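Local coordinates for germination protein YpeB (Bacillus megaterium QM B1551, PDB 5BOI) that takes part in germination of bacterial spores and whose C-terminal, PepSY-containing part may act as an inhibitory module, at residues A189-D194 with V199-F204; E122-E125 with R129-P132; H99-L104 with K152-K157; T175-N180 with I215-D220. All coordinates share one frame; numbering follows the deposited sequence.

Contact 1 of 4, residues A189-D194 with V199-F204; sequences AIITND and VLCYEF
Ala189 and Cys201 form an antiparallel hydrogen-bonded pair in the β hairpin made by strands 182-192 and 198-208, part of the C-terminal PepSY-clan region of the protein. Ala189 N gives to Cys201 O at 2.9 Å, and Cys201 N returns a straighter bond to Ala189 O at 2.8 Å (163° at the hydrogen). A second such pair, Ile191 with Val199, lies nearer the turn; between the two sits the non-hydrogen-bonded pair Ile190 with Leu200, where Val199 O also meets Ile190 CA in a CA-H...O contact. Followed outward, the Cys201 side chain stays against the partner strand: its CB lies 3.9 Å from Ala189 O, and its SG, anti to the carbonyl carbon (chi1 -58°), reaches Ile191 CG1 at 4.0 Å and, slightly farther, Ile191 CD1. Ala189, Ile191, Val199 and Cys201 share one face of the hairpin, where Phe216 of strand 211-218 also packs on Ala189 and Ile191. Ile190 and Leu200 share the other face, both against Ile163. Toward the turn, Asn193 OD1 accepts from the backbone N atoms of Leu195 and Glu197, and the Asn193 and Val199 side chains cross at about a right angle, Asn193 ND2 lying 3.8 Å from Val199 CG2.

Contact 2 of 4, residues E122-E125 with R129-P132; sequences EQTE and RIYP. With SO4 (sulfate ion), chain B; SO4 (sulfate ion), chain C.
Glu122 and Ile130 meet in the β hairpin of strands 115-123 and 129-130, close to its turn. The backbone bond that can be relied on is Ile130 N to Glu122 O, 2.7 Å and nearly straight (178°). Next to it, Gln123 and Arg129 form an antiparallel non-hydrogen-bonded pair, so their side chains leave from the same face. They meet through a water, which accepts from Gln123 NE2 at 2.8 Å and from Arg129 NE at 3.0 Å. Gln123 NE2 also makes a weak, bent bond to O1 of the chain C sulfate, whose O2 lies in plane at the edge of the Arg129 guanidinium, 3.9 Å from NH2 and too far for a hydrogen bond. A leucine in place of Gln123 would probably cost this water one of its two donors here, and the sulfate a weak donor. Thr124 crosses Ile130 at about a right angle, and its CG2 methyl touches Ile130 CD1 at 3.6 Å; Thr124 OG1, turned between backbone N and carbonyl carbon (chi1 69°), donates to O2 of the chain B sulfate at 2.7 Å and accepts from Val128 N. Both sulfates probably come from the crystallisation liquor. Glu122 runs alongside Ile130, its OE1 4.0 Å from CG1. Asp133 close to OE1 might raise its proton affinity, while a weak hydrogen bond of Glu122 OE2 with His158 NE2 may offset this. Past Ile130 the chain turns a corner; strand 115-123 also pairs with strand 104-112, and strand 129-130 runs parallel to strand 182-192, where Arg129 and Tyr131 both bond to the Ile190 backbone.

Contact 3 of 4, residues H99-L104 with K152-K157; sequences HRFESL and KDFLLK
Phe101, Leu104 and Phe154 make a small apolar packing contact between two parts of the fold: the connection after helix 85-98 with the start of strand 104-112, and the short helix 152-156. No hydrogen bond crosses it, and the backbones stay well apart: the nearest CA atoms, those of Leu104 and Phe154, are 9.7 Å from each other. The Phe154 ring reaches across, carried out from the helix with CG anti to the backbone N (chi1 180°). Its CD2 and CE2 atoms come nearest Phe101, with Phe154 CE2 4.0 Å from Phe101 CD1. That CE2 atom approaches the edge of the Phe101 ring near its plane, whereas Phe101 CD1 meets the Phe154 ring obliquely, and the two side chains pass each other in opposite directions. Leu104 comes over a face of the Phe154 ring, its CD2 methyl 4.1 Å from Phe154 CE1. The setting is consistent with the PepSY-type arrangement of a helix packed on antiparallel strands, since Leu96 of helix 85-98 touches both Phe101 and Leu104, and Val135 of strand 134-140 touches both Leu104 and Phe154. Phe101 also meets Phe149 edge-to-face. Cut back to alanine, Phe154 would no longer span the distance, and Phe101 CD1 and the Leu104 CD2 methyl would probably lose their shared aromatic partner. Four residues after Asp153, Lys157 sends NZ back to Asp153 OD1 in a salt bridge of 3.1 Å, from above the carboxylate plane.

Contact 4 of 4, residues T175-N180 with I215-D220; sequences TKLNSN and IFINAD
Leu177 meets Ile215 and Ile217 through a single methyl group: CD2 makes every contact of this leucine across the pair of segments. It lies 3.6 Å from Ile215 CG2, a close approach for two methyls, with Ile215 CB and CD1 a little farther off, and it reaches Ile217 CG1 at 4.1 Å. The leucine and Ile215 cross at a slant. With CG anti to the carbonyl carbon (chi1 -69°), the Leu177 side chain carries this methyl to the strand although its first bond does not point there. Lys176 adds only the root of its side chain: CB is 4.1 Å from Ile217 CG2, after which the chain bends at chi2 (-46°) and its end leads away. No hydrogen bond joins the segments, and the nearest CA pair, Lys176 with Ile217, stands 7.4 Å apart, so side chains alone make the junction. In the fold, it sets the connection after helix 170-175 against one face of the antiparallel strands 182-192, 198-208 and 211-218, consistent with a PepSY-like unit of helix and sheet; Leu177 also touches Val183 and Phe204 on the first two of these strands. Phe216, between the two isoleucines, starts off away from the 175-180 segment, and its ring meets Tyr131 edge-to-face. Beyond the strand the chain bends in an Asx turn, where Asn218 OD1 accepts from Asp220 N at 2.8 Å (153° at the hydrogen). Asn218 OD1 also takes a bond from Thr221 N, and its ND2 gives to Glu225 OE2.

Contact 1 is the most buried of the four and, like contact 2, rests on backbone bonds of a hairpin; contact 2 is only partly buried and adds water and sulfate at its polar side. Parallel pairing of 129-130 with 182-192 joins the two hairpins. No hydrogen bond crosses contacts 3 or 4, where a connection and, in contact 3, the first residue of the next strand pack through side chains. Both are partly buried; contact 4 is the more peripheral, its centre about 25 Å from the chain's against about 8 Å for contact 3, with exposed Lys176 at its margin. The strand of contact 4 lies beside 198-208 of contact 1, whereas contact 3 adjoins contact 2, Gln123 N probably bonding Ser103 O.

Contact 1 of 4, residues A189-D194 with V199-F204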
# COMPACT_ATOMS: atom_id res chain seq x y z
N ALA A 189 2.85 -16.49 -1.70
CA ALA A 189 2.01 -15.34 -1.37
C ALA A 189 0.72 -15.80 -0.70
O ALA A 189 0.27 -16.93 -0.92
CB ALA A 189 1.71 -14.53 -2.63
N ILE A 190 0.17 -14.95 0.15
CA ILE A 190 -1.14 -15.15 0.74
C ILE A 190 -2.10 -14.14 0.12
O ILE A 190 -1.83 -12.95 0.10
CB ILE A 190 -1.13 -14.96 2.26
CG1 ILE A 190 -0.37 -16.10 2.93
CG2 ILE A 190 -2.56 -14.86 2.80
CD1 ILE A 190 -0.24 -15.94 4.42
N ILE A 191 -3.22 -14.64 -0.41
CA ILE A 191 -4.27 -13.76 -0.90
C ILE A 191 -5.58 -14.31 -0.36
O ILE A 191 -5.61 -15.41 0.23
CB ILE A 191 -4.35 -13.69 -2.45
CG1 ILE A 191 -4.72 -15.06 -3.02
CG2 ILE A 191 -3.07 -13.13 -3.06
CD1 ILE A 191 -5.05 -15.05 -4.52
N THR A 192 -6.66 -13.57 -0.58
CA THR A 192 -7.97 -14.18 -0.40
C THR A 192 -8.36 -14.92 -1.67
O THR A 192 -7.91 -14.58 -2.76
CB THR A 192 -9.04 -13.15 -0.07
OG1 THR A 192 -9.10 -12.19 -1.13
CG2 THR A 192 -8.70 -12.45 1.26
N ASN A 193 -9.17 -15.97 -1.53
CA ASN A 193 -9.79 -16.58 -2.70
C ASN A 193 -11.02 -15.74 -3.03
O ASN A 193 -11.23 -14.71 -2.40
CB ASN A 193 -10.16 -18.04 -2.43
CG ASN A 193 -11.01 -18.20 -1.18
OD1 ASN A 193 -11.62 -17.24 -0.69
ND2 ASN A 193 -11.01 -19.42 -0.63
N ASP A 194 -11.85 -16.18 -3.96
CA ASP A 194 -12.99 -15.37 -4.36
C ASP A 194 -13.98 -15.16 -3.21
O ASP A 194 -14.86 -14.30 -3.29
CB ASP A 194 -13.70 -15.98 -5.56
CG ASP A 194 -14.48 -14.94 -6.35
OD1 ASP A 194 -14.08 -13.76 -6.32
OD2 ASP A 194 -15.49 -15.30 -7.00
N VAL A 199 -5.60 -17.85 1.55
CA VAL A 199 -5.10 -19.05 0.89
C VAL A 199 -3.63 -18.87 0.51
O VAL A 199 -3.25 -17.81 0.03
CB VAL A 199 -5.94 -19.35 -0.37
CG1 VAL A 199 -5.22 -20.34 -1.27
CG2 VAL A 199 -7.31 -19.92 0.04
N LEU A 200 -2.81 -19.90 0.75
CA LEU A 200 -1.40 -19.84 0.33
C LEU A 200 -1.27 -20.21 -1.14
O LEU A 200 -1.81 -21.24 -1.57
CB LEU A 200 -0.54 -20.78 1.18
CG LEU A 200 0.97 -20.76 0.93
CD1 LEU A 200 1.61 -19.43 1.35
CD2 LEU A 200 1.67 -21.93 1.65
N CYS A 201 -0.55 -19.39 -1.90
CA CYS A 201 -0.37 -19.59 -3.35
C CYS A 201 1.07 -19.42 -3.80
O CYS A 201 1.84 -18.70 -3.19
CB CYS A 201 -1.20 -18.58 -4.16
SG CYS A 201 -2.97 -18.60 -3.88
N TYR A 202 1.43 -20.06 -4.92
CA TYR A 202 2.64 -19.63 -5.64
C TYR A 202 2.21 -18.51 -6.56
O TYR A 202 1.25 -18.67 -7.32
CB TYR A 202 3.22 -20.77 -6.46
CG TYR A 202 3.80 -21.87 -5.61
CD1 TYR A 202 5.07 -21.75 -5.10
CD2 TYR A 202 3.07 -23.03 -5.33
CE1 TYR A 202 5.62 -22.75 -4.30
CE2 TYR A 202 3.60 -24.06 -4.55
CZ TYR A 202 4.89 -23.90 -4.03
OH TYR A 202 5.46 -24.90 -3.23
N GLU A 203 2.92 -17.38 -6.49
CA GLU A 203 2.64 -16.23 -7.34
C GLU A 203 3.66 -16.21 -8.47
O GLU A 203 4.86 -16.29 -8.23
CB GLU A 203 2.72 -14.94 -6.52
CG GLU A 203 2.63 -13.68 -7.37
CD GLU A 203 3.42 -12.54 -6.77
OE1 GLU A 203 3.31 -12.34 -5.54
OE2 GLU A 203 4.15 -11.86 -7.52
N PHE A 204 3.18 -16.10 -9.70
CA PHE A 204 4.05 -16.02 -10.86
C PHE A 204 3.87 -14.68 -11.57
O PHE A 204 2.73 -14.26 -11.83
CB PHE A 204 3.76 -17.17 -11.85
CG PHE A 204 4.05 -18.55 -11.29
CD1 PHE A 204 5.33 -19.09 -11.40
CD2 PHE A 204 3.05 -19.30 -10.67
CE1 PHE A 204 5.62 -20.37 -10.89
CE2 PHE A 204 3.31 -20.56 -10.18
CZ PHE A 204 4.61 -21.11 -10.28

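Contact 2 of 4, residues E122-E125 with R129-P132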
# COMPACT_ATOMS: atom_id res chain seq x y z
N GLU A 122 2.88 -6.36 2.57
CA GLU A 122 3.79 -6.85 3.57
C GLU A 122 4.51 -8.09 3.09
O GLU A 122 3.93 -8.96 2.41
CB GLU A 122 3.05 -7.15 4.87
CG GLU A 122 3.99 -7.60 6.00
CD GLU A 122 3.25 -8.13 7.19
OE1 GLU A 122 2.08 -8.54 7.03
OE2 GLU A 122 3.84 -8.15 8.29
N GLN A 123 5.79 -8.18 3.45
CA GLN A 123 6.58 -9.36 3.17
C GLN A 123 7.02 -9.97 4.51
O GLN A 123 7.56 -9.25 5.36
CB GLN A 123 7.75 -8.94 2.27
CG GLN A 123 8.95 -9.82 2.18
CD GLN A 123 10.02 -9.17 1.31
OE1 GLN A 123 10.73 -8.27 1.75
NE2 GLN A 123 10.09 -9.59 0.06
N THR A 124 6.75 -11.26 4.74
CA THR A 124 7.15 -11.92 5.99
C THR A 124 8.66 -12.11 6.04
O THR A 124 9.36 -11.84 5.06
CB THR A 124 6.51 -13.32 6.18
OG1 THR A 124 7.06 -14.22 5.22
CG2 THR A 124 4.96 -13.26 6.00
N GLU A 125 9.14 -12.65 7.17
CA GLU A 125 10.57 -12.88 7.42
C GLU A 125 11.20 -13.68 6.27
O GLU A 125 12.27 -13.33 5.79
CB GLU A 125 10.74 -13.60 8.76
CG GLU A 125 12.14 -14.01 9.13
CD GLU A 125 12.18 -14.72 10.47
OE1 GLU A 125 12.42 -15.94 10.49
OE2 GLU A 125 11.97 -14.04 11.50
N ARG A 129 4.62 -12.93 0.43
CA ARG A 129 3.91 -11.66 0.22
C ARG A 129 2.48 -11.75 0.73
O ARG A 129 1.71 -12.60 0.28
CB ARG A 129 3.92 -11.28 -1.26
CG ARG A 129 5.31 -10.80 -1.66
CD ARG A 129 5.56 -10.70 -3.15
NE ARG A 129 7.00 -10.55 -3.36
CZ ARG A 129 7.57 -10.22 -4.51
NH1 ARG A 129 6.83 -10.01 -5.59
NH2 ARG A 129 8.89 -10.11 -4.58
N ILE A 130 2.13 -10.89 1.68
CA ILE A 130 0.81 -10.94 2.30
C ILE A 130 -0.04 -9.84 1.68
O ILE A 130 -0.06 -8.70 2.15
CB ILE A 130 0.88 -10.73 3.83
CG1 ILE A 130 1.95 -11.60 4.49
CG2 ILE A 130 -0.48 -10.92 4.46
CD1 ILE A 130 1.72 -13.08 4.34
N TYR A 131 -0.72 -10.18 0.59
CA TYR A 131 -1.47 -9.18 -0.15
C TYR A 131 -2.59 -8.45 0.63
O TYR A 131 -2.81 -7.26 0.38
CB TYR A 131 -2.01 -9.80 -1.44
CG TYR A 131 -0.94 -9.84 -2.51
CD1 TYR A 131 -0.01 -10.87 -2.55
CD2 TYR A 131 -0.87 -8.85 -3.48
CE1 TYR A 131 0.98 -10.89 -3.51
CE2 TYR A 131 0.10 -8.87 -4.44
CZ TYR A 131 1.02 -9.86 -4.46
OH TYR A 131 1.99 -9.84 -5.43
N PRO A 132 -3.27 -9.11 1.59
CA PRO A 132 -4.26 -8.37 2.40
C PRO A 132 -3.67 -7.22 3.23
O PRO A 132 -4.37 -6.26 3.53
CB PRO A 132 -4.81 -9.45 3.34
CG PRO A 132 -4.63 -10.73 2.58
CD PRO A 132 -3.34 -10.57 1.85
S SO4 B . 7.58 -16.88 7.94
O1 SO4 B . 6.58 -16.21 8.77
O2 SO4 B . 7.31 -16.61 6.54
O3 SO4 B . 8.90 -16.38 8.30
O4 SO4 B . 7.53 -18.32 8.17
S SO4 C . 13.25 -10.95 -2.26
O1 SO4 C . 12.37 -10.44 -1.21
O2 SO4 C . 12.62 -10.77 -3.57
O3 SO4 C . 13.53 -12.38 -2.05
O4 SO4 C . 14.51 -10.20 -2.23
O HOH W 1 8.95 -11.71 -1.44

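Contact 3 of 4, residues H99-L104 with K152-K157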
# COMPACT_ATOMS: atom_id res chain seq x y z
N HIS A 99 9.87 6.48 6.75
CA HIS A 99 8.84 6.76 7.74
C HIS A 99 8.38 5.52 8.50
O HIS A 99 7.21 5.42 8.87
CB HIS A 99 7.65 7.46 7.09
CG HIS A 99 7.96 8.86 6.65
ND1 HIS A 99 8.61 9.14 5.47
CD2 HIS A 99 7.76 10.05 7.27
CE1 HIS A 99 8.77 10.45 5.36
NE2 HIS A 99 8.26 11.02 6.44
N ARG A 100 9.30 4.58 8.69
CA ARG A 100 9.12 3.40 9.56
C ARG A 100 8.15 2.35 9.02
O ARG A 100 7.67 1.51 9.77
CB ARG A 100 8.66 3.82 10.96
CG ARG A 100 9.77 4.40 11.83
CD ARG A 100 9.21 5.06 13.08
NE ARG A 100 7.91 4.53 13.47
CZ ARG A 100 7.09 5.12 14.34
NH1 ARG A 100 5.92 4.57 14.64
NH2 ARG A 100 7.45 6.26 14.92
N PHE A 101 7.86 2.41 7.72
CA PHE A 101 7.10 1.34 7.08
C PHE A 101 8.09 0.44 6.36
O PHE A 101 8.41 0.67 5.20
CB PHE A 101 6.06 1.90 6.11
CG PHE A 101 4.90 2.55 6.79
CD1 PHE A 101 3.80 1.81 7.18
CD2 PHE A 101 4.92 3.91 7.07
CE1 PHE A 101 2.73 2.40 7.82
CE2 PHE A 101 3.85 4.51 7.71
CZ PHE A 101 2.76 3.76 8.09
N GLU A 102 8.57 -0.56 7.09
CA GLU A 102 9.58 -1.48 6.57
C GLU A 102 8.93 -2.80 6.17
O GLU A 102 7.82 -3.11 6.59
CB GLU A 102 10.67 -1.74 7.61
CG GLU A 102 11.08 -0.52 8.43
CD GLU A 102 11.71 0.57 7.59
OE1 GLU A 102 12.35 0.24 6.58
OE2 GLU A 102 11.55 1.76 7.95
N SER A 103 9.65 -3.56 5.34
CA SER A 103 9.25 -4.90 4.90
C SER A 103 8.02 -4.88 4.00
O SER A 103 7.19 -5.79 4.03
CB SER A 103 9.00 -5.83 6.10
OG SER A 103 7.77 -5.50 6.73
N LEU A 104 7.92 -3.83 3.19
CA LEU A 104 6.88 -3.76 2.15
C LEU A 104 7.51 -3.97 0.78
O LEU A 104 8.69 -3.66 0.58
CB LEU A 104 6.18 -2.41 2.22
CG LEU A 104 5.33 -2.19 3.48
CD1 LEU A 104 4.95 -0.74 3.61
CD2 LEU A 104 4.06 -3.04 3.40
N LYS A 152 -4.47 1.58 6.17
CA LYS A 152 -5.57 1.01 6.94
C LYS A 152 -5.52 -0.52 6.90
O LYS A 152 -5.63 -1.18 7.94
CB LYS A 152 -6.91 1.53 6.43
CG LYS A 152 -7.15 3.00 6.77
CD LYS A 152 -8.44 3.54 6.16
CE LYS A 152 -9.64 3.20 7.03
NZ LYS A 152 -10.80 4.09 6.75
N ASP A 153 -5.32 -1.09 5.71
CA ASP A 153 -5.25 -2.54 5.56
C ASP A 153 -4.05 -3.11 6.32
O ASP A 153 -4.18 -4.08 7.06
CB ASP A 153 -5.16 -2.92 4.08
CG ASP A 153 -6.45 -2.66 3.33
OD1 ASP A 153 -7.52 -2.72 3.96
OD2 ASP A 153 -6.40 -2.41 2.11
N PHE A 154 -2.89 -2.49 6.13
CA PHE A 154 -1.65 -2.94 6.75
C PHE A 154 -1.72 -2.91 8.27
O PHE A 154 -1.30 -3.86 8.93
CB PHE A 154 -0.49 -2.08 6.28
CG PHE A 154 0.84 -2.46 6.87
CD1 PHE A 154 1.42 -3.68 6.58
CD2 PHE A 154 1.53 -1.57 7.68
CE1 PHE A 154 2.65 -4.02 7.11
CE2 PHE A 154 2.77 -1.91 8.21
CZ PHE A 154 3.33 -3.13 7.93
N LEU A 155 -2.24 -1.83 8.83
CA LEU A 155 -2.20 -1.63 10.27
C LEU A 155 -3.28 -2.40 11.01
O LEU A 155 -3.11 -2.77 12.16
CB LEU A 155 -2.31 -0.14 10.62
CG LEU A 155 -1.12 0.77 10.30
CD1 LEU A 155 -1.48 2.23 10.59
CD2 LEU A 155 0.11 0.37 11.09
N LEU A 156 -4.41 -2.65 10.34
CA LEU A 156 -5.56 -3.26 11.00
C LEU A 156 -5.77 -4.73 10.64
O LEU A 156 -6.14 -5.53 11.50
CB LEU A 156 -6.82 -2.45 10.69
CG LEU A 156 -6.78 -0.98 11.12
CD1 LEU A 156 -7.99 -0.23 10.58
CD2 LEU A 156 -6.70 -0.85 12.64
N LYS A 157 -5.55 -5.09 9.38
CA LYS A 157 -5.68 -6.49 8.96
C LYS A 157 -4.46 -7.31 9.36
O LYS A 157 -4.48 -8.54 9.28
CB LYS A 157 -5.89 -6.60 7.45
CG LYS A 157 -7.29 -6.27 6.98
CD LYS A 157 -7.39 -6.21 5.46
CE LYS A 157 -8.80 -5.78 5.04
NZ LYS A 157 -8.91 -5.43 3.59

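Contact 4 of 4, residues T175-N180 with I215-D220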
# COMPACT_ATOMS: atom_id res chain seq x y z
N THR A 175 3.83 -26.02 -13.64
CA THR A 175 3.25 -26.78 -14.75
C THR A 175 1.76 -26.51 -14.87
O THR A 175 1.13 -26.83 -15.88
CB THR A 175 3.48 -28.29 -14.60
OG1 THR A 175 2.74 -28.77 -13.47
CG2 THR A 175 4.96 -28.60 -14.40
N LYS A 176 1.19 -25.91 -13.83
CA LYS A 176 -0.23 -25.61 -13.80
C LYS A 176 -0.55 -24.36 -14.61
O LYS A 176 -1.70 -24.12 -14.96
CB LYS A 176 -0.70 -25.45 -12.35
CG LYS A 176 -0.41 -26.68 -11.48
CD LYS A 176 -0.78 -27.97 -12.20
CE LYS A 176 -0.93 -29.13 -11.22
NZ LYS A 176 -0.81 -30.45 -11.90
N LEU A 177 0.48 -23.59 -14.93
CA LEU A 177 0.33 -22.40 -15.77
C LEU A 177 -0.10 -22.77 -17.17
O LEU A 177 0.01 -23.92 -17.59
CB LEU A 177 1.62 -21.60 -15.83
CG LEU A 177 2.01 -20.93 -14.52
CD1 LEU A 177 3.36 -20.25 -14.64
CD2 LEU A 177 0.93 -19.96 -14.08
N ASN A 178 -0.58 -21.77 -17.91
CA ASN A 178 -0.90 -21.99 -19.31
C ASN A 178 0.39 -22.01 -20.12
O ASN A 178 1.37 -21.36 -19.76
CB ASN A 178 -1.86 -20.91 -19.82
CG ASN A 178 -3.29 -21.16 -19.38
OD1 ASN A 178 -3.64 -22.26 -18.94
ND2 ASN A 178 -4.14 -20.14 -19.51
N SER A 179 0.38 -22.77 -21.21
CA SER A 179 1.58 -23.03 -21.99
C SER A 179 2.23 -21.76 -22.55
O SER A 179 3.43 -21.72 -22.81
CB SER A 179 1.24 -23.99 -23.13
OG SER A 179 0.42 -25.05 -22.68
N ASN A 180 1.42 -20.72 -22.73
CA ASN A 180 1.91 -19.49 -23.36
C ASN A 180 2.57 -18.51 -22.40
O ASN A 180 3.14 -17.50 -22.82
CB ASN A 180 0.75 -18.80 -24.09
CG ASN A 180 -0.55 -18.86 -23.32
OD1 ASN A 180 -0.69 -19.65 -22.39
ND2 ASN A 180 -1.52 -18.04 -23.72
N ILE A 215 -0.10 -14.23 -11.90
CA ILE A 215 -0.96 -15.41 -11.77
C ILE A 215 -0.71 -16.10 -10.44
O ILE A 215 0.44 -16.41 -10.09
CB ILE A 215 -0.72 -16.39 -12.92
CG1 ILE A 215 -1.14 -15.75 -14.25
CG2 ILE A 215 -1.57 -17.70 -12.71
CD1 ILE A 215 -0.34 -16.25 -15.45
N PHE A 216 -1.80 -16.37 -9.71
CA PHE A 216 -1.69 -17.07 -8.44
C PHE A 216 -2.18 -18.52 -8.57
O PHE A 216 -3.33 -18.74 -9.01
CB PHE A 216 -2.50 -16.36 -7.36
CG PHE A 216 -2.00 -14.97 -7.02
CD1 PHE A 216 -2.40 -13.87 -7.76
CD2 PHE A 216 -1.13 -14.79 -5.94
CE1 PHE A 216 -1.95 -12.59 -7.43
CE2 PHE A 216 -0.68 -13.51 -5.61
CZ PHE A 216 -1.09 -12.42 -6.36
N ILE A 217 -1.33 -19.47 -8.18
CA ILE A 217 -1.68 -20.91 -8.22
C ILE A 217 -1.77 -21.44 -6.79
O ILE A 217 -0.82 -21.31 -6.01
CB ILE A 217 -0.63 -21.72 -9.02
CG1 ILE A 217 -0.57 -21.28 -10.48
CG2 ILE A 217 -0.88 -23.25 -8.93
CD1 ILE A 217 -1.87 -21.36 -11.22
N ASN A 218 -2.91 -22.02 -6.43
CA ASN A 218 -3.12 -22.55 -5.08
C ASN A 218 -2.01 -23.55 -4.70
O ASN A 218 -1.72 -24.46 -5.47
CB ASN A 218 -4.51 -23.23 -4.98
CG ASN A 218 -4.86 -23.63 -3.55
OD1 ASN A 218 -4.23 -24.51 -2.95
ND2 ASN A 218 -5.87 -22.98 -2.98
N ALA A 219 -1.37 -23.36 -3.54
CA ALA A 219 -0.18 -24.17 -3.17
C ALA A 219 -0.55 -25.55 -2.64
O ALA A 219 0.35 -26.35 -2.34
CB ALA A 219 0.66 -23.44 -2.13
N ASP A 220 -1.85 -25.83 -2.50
CA ASP A 220 -2.32 -27.17 -2.09
C ASP A 220 -2.91 -27.94 -3.25
O ASP A 220 -2.69 -29.14 -3.37
CB ASP A 220 -3.35 -27.06 -0.95
CG ASP A 220 -2.72 -26.59 0.37
OD1 ASP A 220 -1.48 -26.55 0.47
OD2 ASP A 220 -3.48 -26.26 1.31